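Side-chain contacts in DNA endonuclease I-CeuI (Chlamydomonas eugametos, PDB 2EX5), which recognises a degenerate DNA site of 17-19 base pairs as a homodimer and makes a staggered cut that drives homing of its intron: residues Val153-Ala158 with Asp183-Gln188; Asp35-Phe40 with Val96-Leu101. The protein carries 1 engineered substitution. All coordinates share one frame; numbering follows the deposited sequence.

Contact 1: Val153-Ala158 with Asp183-Gln188. With nucleotides of chain B.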
loop_
_atom_site.group_PDB
_atom_site.type_symbol
_atom_site.label_atom_id
_atom_site.label_comp_id
_atom_site.label_asym_id
_atom_site.label_seq_id
_atom_site.Cartn_x
_atom_site.Cartn_y
_atom_site.Cartn_z
ATOM N N VAL C 153 -14.917 -3.655 6.705
ATOM C CA VAL C 153 -16.004 -3.562 5.696
ATOM C C VAL C 153 -17.387 -3.879 6.292
ATOM O O VAL C 153 -18.392 -3.160 5.979
ATOM C CB VAL C 153 -15.727 -4.469 4.388
ATOM C CG1 VAL C 153 -17.005 -4.578 3.494
ATOM C CG2 VAL C 153 -14.505 -3.877 3.556
ATOM N N ALA C 154 -17.492 -4.929 7.143
ATOM C CA ALA C 154 -18.835 -5.320 7.582
ATOM C C ALA C 154 -19.318 -4.244 8.546
ATOM O O ALA C 154 -20.467 -3.819 8.583
ATOM C CB ALA C 154 -18.790 -6.729 8.317
ATOM N N ASN C 155 -18.429 -3.819 9.385
ATOM C CA ASN C 155 -18.780 -2.778 10.373
ATOM C C ASN C 155 -19.071 -1.395 9.775
ATOM O O ASN C 155 -19.979 -0.719 10.256
ATOM C CB ASN C 155 -17.532 -2.587 11.258
ATOM C CG ASN C 155 -17.521 -3.528 12.409
ATOM O OD1 ASN C 155 -16.460 -3.855 12.943
ATOM N ND2 ASN C 155 -18.670 -3.989 12.769
ATOM N N PHE C 156 -18.279 -0.956 8.783
ATOM C CA PHE C 156 -18.646 0.216 7.986
ATOM C C PHE C 156 -20.040 0.119 7.455
ATOM O O PHE C 156 -20.904 1.031 7.583
ATOM C CB PHE C 156 -17.620 0.355 6.803
ATOM C CG PHE C 156 -17.429 1.759 6.322
ATOM C CD1 PHE C 156 -18.169 2.269 5.253
ATOM C CD2 PHE C 156 -16.533 2.573 6.933
ATOM C CE1 PHE C 156 -17.939 3.537 4.778
ATOM C CE2 PHE C 156 -16.317 3.866 6.469
ATOM C CZ PHE C 156 -16.973 4.329 5.419
ATOM N N LYS C 157 -20.303 -0.998 6.810
ATOM C CA LYS C 157 -21.640 -1.246 6.214
ATOM C C LYS C 157 -22.739 -1.245 7.289
ATOM O O LYS C 157 -23.879 -0.764 7.035
ATOM C CB LYS C 157 -21.630 -2.567 5.424
ATOM C CG LYS C 157 -22.980 -2.918 4.725
ATOM C CD LYS C 157 -22.870 -4.373 4.155
ATOM C CE LYS C 157 -23.991 -4.716 3.133
ATOM N NZ LYS C 157 -23.716 -6.088 2.322
ATOM N N ALA C 158 -22.423 -1.771 8.487
ATOM C CA ALA C 158 -23.438 -1.833 9.605
ATOM C C ALA C 158 -23.799 -0.430 10.026
ATOM O O ALA C 158 -24.943 -0.132 10.249
ATOM C CB ALA C 158 -22.850 -2.630 10.819
ATOM N N ASP C 183 -15.904 2.741 18.190
ATOM C CA ASP C 183 -14.857 2.412 19.169
ATOM C C ASP C 183 -14.023 1.205 18.719
ATOM O O ASP C 183 -12.832 1.243 18.788
ATOM C CB ASP C 183 -15.549 2.010 20.531
ATOM C CG ASP C 183 -14.538 1.514 21.559
ATOM O OD1 ASP C 183 -13.602 2.272 21.843
ATOM O OD2 ASP C 183 -14.678 0.369 22.036
ATOM N N GLN C 184 -14.673 0.116 18.298
ATOM C CA GLN C 184 -13.983 -1.148 17.801
ATOM C C GLN C 184 -13.168 -0.876 16.519
ATOM O O GLN C 184 -12.100 -1.479 16.282
ATOM C CB GLN C 184 -15.071 -2.202 17.490
ATOM C CG GLN C 184 -15.667 -2.904 18.698
ATOM C CD GLN C 184 -17.140 -3.359 18.559
ATOM O OE1 GLN C 184 -17.927 -3.257 19.534
ATOM N NE2 GLN C 184 -17.510 -3.902 17.381
ATOM N N MET C 185 -13.616 0.060 15.687
ATOM C CA MET C 185 -12.821 0.358 14.447
ATOM C C MET C 185 -11.728 1.385 14.600
ATOM O O MET C 185 -10.953 1.671 13.602
ATOM C CB MET C 185 -13.721 0.800 13.320
ATOM C CG MET C 185 -14.893 -0.124 13.106
ATOM S SD MET C 185 -15.902 0.542 11.805
ATOM C CE MET C 185 -14.688 0.351 10.426
ATOM N N ARG C 186 -11.594 1.945 15.825
ATOM C CA ARG C 186 -10.534 2.956 15.983
ATOM C C ARG C 186 -9.140 2.488 15.727
ATOM O O ARG C 186 -8.758 1.399 16.096
ATOM C CB ARG C 186 -10.589 3.684 17.310
ATOM C CG ARG C 186 -11.855 4.417 17.540
ATOM C CD ARG C 186 -11.764 5.101 18.893
ATOM N NE ARG C 186 -10.821 6.223 18.887
ATOM C CZ ARG C 186 -10.698 7.062 19.893
ATOM N NH1 ARG C 186 -11.395 6.852 21.056
ATOM N NH2 ARG C 186 -9.856 8.071 19.759
ATOM N N LYS C 187 -8.307 3.312 15.125
ATOM C CA LYS C 187 -6.914 2.909 14.899
ATOM C C LYS C 187 -5.950 3.914 15.538
ATOM O O LYS C 187 -4.731 3.626 15.685
ATOM C CB LYS C 187 -6.664 3.010 13.407
ATOM C CG LYS C 187 -6.275 1.800 12.711
ATOM C CD LYS C 187 -7.317 0.839 12.639
ATOM C CE LYS C 187 -6.731 -0.460 12.999
ATOM N NZ LYS C 187 -5.308 -0.472 12.682
ATOM N N GLN C 188 -6.475 5.078 15.906
ATOM C CA GLN C 188 -5.639 6.177 16.524
ATOM C C GLN C 188 -6.062 6.602 17.964
ATOM O O GLN C 188 -5.815 7.726 18.344
ATOM C CB GLN C 188 -5.683 7.445 15.630
ATOM C CG GLN C 188 -5.154 7.197 14.267
ATOM C CD GLN C 188 -5.394 8.338 13.330
ATOM O OE1 GLN C 188 -4.681 8.475 12.365
ATOM N NE2 GLN C 188 -6.320 9.215 13.662
ATOM P P DC B 18 -9.216 5.761 12.612
ATOM O OP1 DC B 18 -9.039 5.786 14.072
ATOM O OP2 DC B 18 -9.788 4.562 11.990
ATOM O "O5'" DC B 18 -10.228 6.880 12.104
ATOM C "C5'" DC B 18 -10.663 8.165 12.671
ATOM C "C4'" DC B 18 -9.522 9.158 12.910
ATOM O "O4'" DC B 18 -8.831 9.415 11.672
ATOM C "C3'" DC B 18 -9.948 10.551 13.356
ATOM O "O3'" DC B 18 -10.000 10.554 14.781
ATOM C "C2'" DC B 18 -8.895 11.542 12.799
ATOM C "C1'" DC B 18 -8.487 10.785 11.552
ATOM N N1 DC B 18 -8.915 11.244 10.111
ATOM C C2 DC B 18 -8.400 12.455 9.698
ATOM O O2 DC B 18 -7.785 13.012 10.584
ATOM N N3 DC B 18 -8.613 12.963 8.421
ATOM C C4 DC B 18 -9.305 12.206 7.576
ATOM N N4 DC B 18 -9.500 12.747 6.369
ATOM C C5 DC B 18 -9.876 10.947 7.956
ATOM C C6 DC B 18 -9.675 10.482 9.247
ATOM P P DA B 17 -5.811 2.610 7.958
ATOM O OP1 DA B 17 -5.487 1.484 8.847
ATOM O OP2 DA B 17 -6.963 2.527 7.006
ATOM O "O5'" DA B 17 -6.153 3.952 8.796
ATOM C "C5'" DA B 17 -5.284 4.366 9.956
ATOM C "C4'" DA B 17 -5.913 5.598 10.606
ATOM O "O4'" DA B 17 -5.616 6.708 9.683
ATOM C "C3'" DA B 17 -7.412 5.554 10.668
ATOM O "O3'" DA B 17 -7.765 5.900 11.977
ATOM C "C2'" DA B 17 -7.837 6.657 9.618
ATOM C "C1'" DA B 17 -6.659 7.601 9.621
ATOM N N9 DA B 17 -6.528 8.605 8.520
ATOM C C8 DA B 17 -6.921 8.538 7.167
ATOM N N7 DA B 17 -6.648 9.621 6.502
ATOM C C5 DA B 17 -6.081 10.503 7.458
ATOM C C6 DA B 17 -5.590 11.846 7.427
ATOM N N6 DA B 17 -5.589 12.666 6.368
ATOM N N1 DA B 17 -5.080 12.371 8.577
ATOM C C2 DA B 17 -5.072 11.617 9.710
ATOM N N3 DA B 17 -5.467 10.326 9.874
ATOM C C4 DA B 17 -5.985 9.848 8.695
#
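N155, on helix 147-164, meets M185 of segment 183-188, and their side chains slide past each other in opposite directions. The methionine sulfur lies against the base of the asparagine, with M185 SD 3.6 Å from N155 CB, while the amide oxygen N155 OD1 is 4.0 Å from M185 CG. Next along the helix, F156 is approached through its backbone: M185 SD stands 4.1 Å from F156 N. The thioether runs extended to SD and then bends (chi3 66°), which carries CE alongside the helix backbone. The F156 ring turns instead into the apolar layer, against L65 of strand 63-71 and L129 and I134 of helix 126-141; M185 also reaches that strand, at I67. K157 forms a salt bridge with E138.

Just beyond M185 the chain turns to the DNA. K187 N donates to OP1 of DC18 of chain B over 2.8 Å in an almost straight bond (172°), and Q188 N reaches the same OP1 over 3.2 Å, more bent at 141°. K187 CB rests 3.4 Å from O3' of DA17 of chain B. R186 is paired with E194 in a salt bridge, and R152 hydrogen-bonds M185 O.

The chemistry is therefore divided: van der Waals packing of a thioether joins the two segments, while two successive backbone amides grip one phosphate oxygen, a backbone hold that does not itself read base sequence.

Contact 2: Asp35-Phe40 with Val96-Leu101; sequences DLRKLF and VLYLAL
R37 packs the aliphatic part of its chain against the phenol end of Y98, meeting it obliquely, its CG 3.5 Å from Y98 CZ. The two residues belong to an antiparallel helix pair, helix 29-40 against helix 94-104, in which an N-terminal helix packs on one of the helices that back the sheet of the LAGLIDADG fold. The short segments run at 175° to each other, with axes 11.3 Å apart, a wide spacing bridged by large side chains. A sharp bend at chi3 (-28°) swings the guanidinium round so that R37 NH1 donates to Y98 OH over 2.8 Å. The hydroxyl lies at the edge of the guanidinium and almost in its plane, although that plane and the ring stand 77° apart. Y98 directs its ring toward helix 29-40 because CG is anti to the backbone N. A methionine in place of R37 would probably leave the Y98 hydroxyl without this N-H donor. I42 touches both R37 and Y98, and E44 also lies against the arginine.

Beside this polar bridge the contact is apolar. L36, which also packs on L16 of helix 10-26, presents its CB to the edge of the Y98 ring. L101, resting on L121 of strand 118-123, crosses L36 at about a right angle, and their methyls meet with L36 CD1 3.5 Å from L101 CD2.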
loop_
_atom_site.group_PDB
_atom_site.type_symbol
_atom_site.label_atom_id
_atom_site.label_comp_id
_atom_site.label_asym_id
_atom_site.label_seq_id
_atom_site.Cartn_x
_atom_site.Cartn_y
_atom_site.Cartn_z
ATOM N N ASP C 35 -10.398 16.803 -17.468
ATOM C CA ASP C 35 -9.459 17.781 -16.887
ATOM C C ASP C 35 -8.289 17.135 -16.122
ATOM O O ASP C 35 -7.137 17.552 -16.210
ATOM C CB ASP C 35 -10.240 18.722 -15.934
ATOM C CG ASP C 35 -11.177 19.689 -16.667
ATOM O OD1 ASP C 35 -11.069 19.919 -17.928
ATOM O OD2 ASP C 35 -12.038 20.223 -15.941
ATOM N N LEU C 36 -8.590 16.090 -15.368
ATOM C CA LEU C 36 -7.521 15.389 -14.615
ATOM C C LEU C 36 -6.647 14.649 -15.582
ATOM O O LEU C 36 -5.417 14.678 -15.450
ATOM C CB LEU C 36 -8.099 14.408 -13.545
ATOM C CG LEU C 36 -8.842 15.172 -12.431
ATOM C CD1 LEU C 36 -9.903 14.216 -11.842
ATOM C CD2 LEU C 36 -7.937 15.798 -11.354
ATOM N N ARG C 37 -7.269 13.969 -16.556
ATOM C CA ARG C 37 -6.445 13.302 -17.560
ATOM C C ARG C 37 -5.476 14.279 -18.136
ATOM O O ARG C 37 -4.297 13.993 -18.265
ATOM C CB ARG C 37 -7.258 12.672 -18.669
ATOM C CG ARG C 37 -7.558 11.243 -18.340
ATOM C CD ARG C 37 -8.059 10.345 -19.515
ATOM N NE ARG C 37 -8.778 11.047 -20.574
ATOM C CZ ARG C 37 -10.085 11.343 -20.590
ATOM N NH1 ARG C 37 -10.913 11.075 -19.565
ATOM N NH2 ARG C 37 -10.570 11.957 -21.654
ATOM N N LYS C 38 -5.952 15.454 -18.518
ATOM C CA LYS C 38 -5.032 16.384 -19.202
ATOM C C LYS C 38 -4.027 17.054 -18.215
ATOM O O LYS C 38 -2.811 17.109 -18.519
ATOM C CB LYS C 38 -5.814 17.420 -20.055
ATOM C CG LYS C 38 -4.918 18.520 -20.809
ATOM C CD LYS C 38 -5.827 19.605 -21.380
ATOM C CE LYS C 38 -5.201 20.227 -22.633
ATOM N NZ LYS C 38 -5.969 21.468 -22.959
ATOM N N LEU C 39 -4.512 17.562 -17.070
ATOM C CA LEU C 39 -3.578 18.069 -16.000
ATOM C C LEU C 39 -2.375 17.123 -15.669
ATOM O O LEU C 39 -1.222 17.549 -15.573
ATOM C CB LEU C 39 -4.359 18.363 -14.698
ATOM C CG LEU C 39 -3.480 18.977 -13.573
ATOM C CD1 LEU C 39 -2.730 20.273 -13.932
ATOM C CD2 LEU C 39 -4.391 19.269 -12.399
ATOM N N PHE C 40 -2.667 15.827 -15.540
ATOM C CA PHE C 40 -1.626 14.832 -15.217
ATOM C C PHE C 40 -1.102 13.969 -16.397
ATOM O O PHE C 40 -0.238 13.096 -16.207
ATOM C CB PHE C 40 -2.078 13.971 -14.000
ATOM C CG PHE C 40 -2.323 14.791 -12.712
ATOM C CD1 PHE C 40 -1.293 15.480 -12.119
ATOM C CD2 PHE C 40 -3.567 14.828 -12.113
ATOM C CE1 PHE C 40 -1.498 16.205 -10.980
ATOM C CE2 PHE C 40 -3.792 15.551 -10.979
ATOM C CZ PHE C 40 -2.748 16.255 -10.423
ATOM N N VAL C 96 -3.469 5.130 -11.054
ATOM C CA VAL C 96 -4.381 4.253 -10.248
ATOM C C VAL C 96 -5.482 4.987 -9.450
ATOM O O VAL C 96 -6.576 4.473 -9.280
ATOM C CB VAL C 96 -3.499 3.307 -9.357
ATOM C CG1 VAL C 96 -4.284 2.137 -8.770
ATOM C CG2 VAL C 96 -2.326 2.722 -10.227
ATOM N N LEU C 97 -5.200 6.182 -8.921
ATOM C CA LEU C 97 -6.254 7.077 -8.324
ATOM C C LEU C 97 -7.381 7.431 -9.373
ATOM O O LEU C 97 -8.596 7.422 -9.101
ATOM C CB LEU C 97 -5.510 8.360 -7.878
ATOM C CG LEU C 97 -5.369 8.538 -6.369
ATOM C CD1 LEU C 97 -5.083 7.209 -5.682
ATOM C CD2 LEU C 97 -4.461 9.672 -5.955
ATOM N N TYR C 98 -6.917 7.709 -10.601
ATOM C CA TYR C 98 -7.808 7.954 -11.762
ATOM C C TYR C 98 -8.640 6.698 -12.084
ATOM O O TYR C 98 -9.869 6.734 -12.197
ATOM C CB TYR C 98 -6.980 8.456 -12.968
ATOM C CG TYR C 98 -7.856 8.777 -14.132
ATOM C CD1 TYR C 98 -8.442 10.018 -14.240
ATOM C CD2 TYR C 98 -8.148 7.821 -15.109
ATOM C CE1 TYR C 98 -9.339 10.318 -15.278
ATOM C CE2 TYR C 98 -9.010 8.123 -16.163
ATOM C CZ TYR C 98 -9.575 9.383 -16.231
ATOM O OH TYR C 98 -10.455 9.691 -17.204
ATOM N N LEU C 99 -7.986 5.566 -12.089
ATOM C CA LEU C 99 -8.733 4.296 -12.183
ATOM C C LEU C 99 -9.826 4.186 -11.117
ATOM O O LEU C 99 -10.987 3.941 -11.477
ATOM C CB LEU C 99 -7.786 3.107 -12.106
ATOM C CG LEU C 99 -7.903 1.747 -12.765
ATOM C CD1 LEU C 99 -7.417 0.676 -11.761
ATOM C CD2 LEU C 99 -9.320 1.409 -13.469
ATOM N N ALA C 100 -9.516 4.370 -9.799
ATOM C CA ALA C 100 -10.625 4.373 -8.792
ATOM C C ALA C 100 -11.811 5.294 -9.123
ATOM O O ALA C 100 -12.983 4.899 -9.034
ATOM C CB ALA C 100 -10.081 4.738 -7.404
ATOM N N LEU C 101 -11.502 6.554 -9.452
ATOM C CA LEU C 101 -12.508 7.584 -9.874
ATOM C C LEU C 101 -13.380 7.039 -10.998
ATOM O O LEU C 101 -14.633 7.017 -10.970
ATOM C CB LEU C 101 -11.699 8.779 -10.356
ATOM C CG LEU C 101 -11.946 10.227 -9.922
ATOM C CD1 LEU C 101 -12.284 10.403 -8.395
ATOM C CD2 LEU C 101 -10.814 11.128 -10.366
#

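In the fold
Contacts 1 and 2 lie on opposite sides of the chain's centre, their own centres about 29 Å apart, and share no helix. Each joins two helices in a largely buried interface, and each is backed by a different strand of the same antiparallel sheet: 63-71 beside contact 1, 118-123 beside contact 2. Their chemistry follows their place. Contact 1 is part of the DNA-facing surface, where a modest apolar touch runs directly into a phosphate-binding turn. Contact 2 keeps about 8 Å from the nucleic acid at its nearest atom, combining leucine packing with an arginine-tyrosine hydrogen bond that links helix 29-40 to helix 94-104.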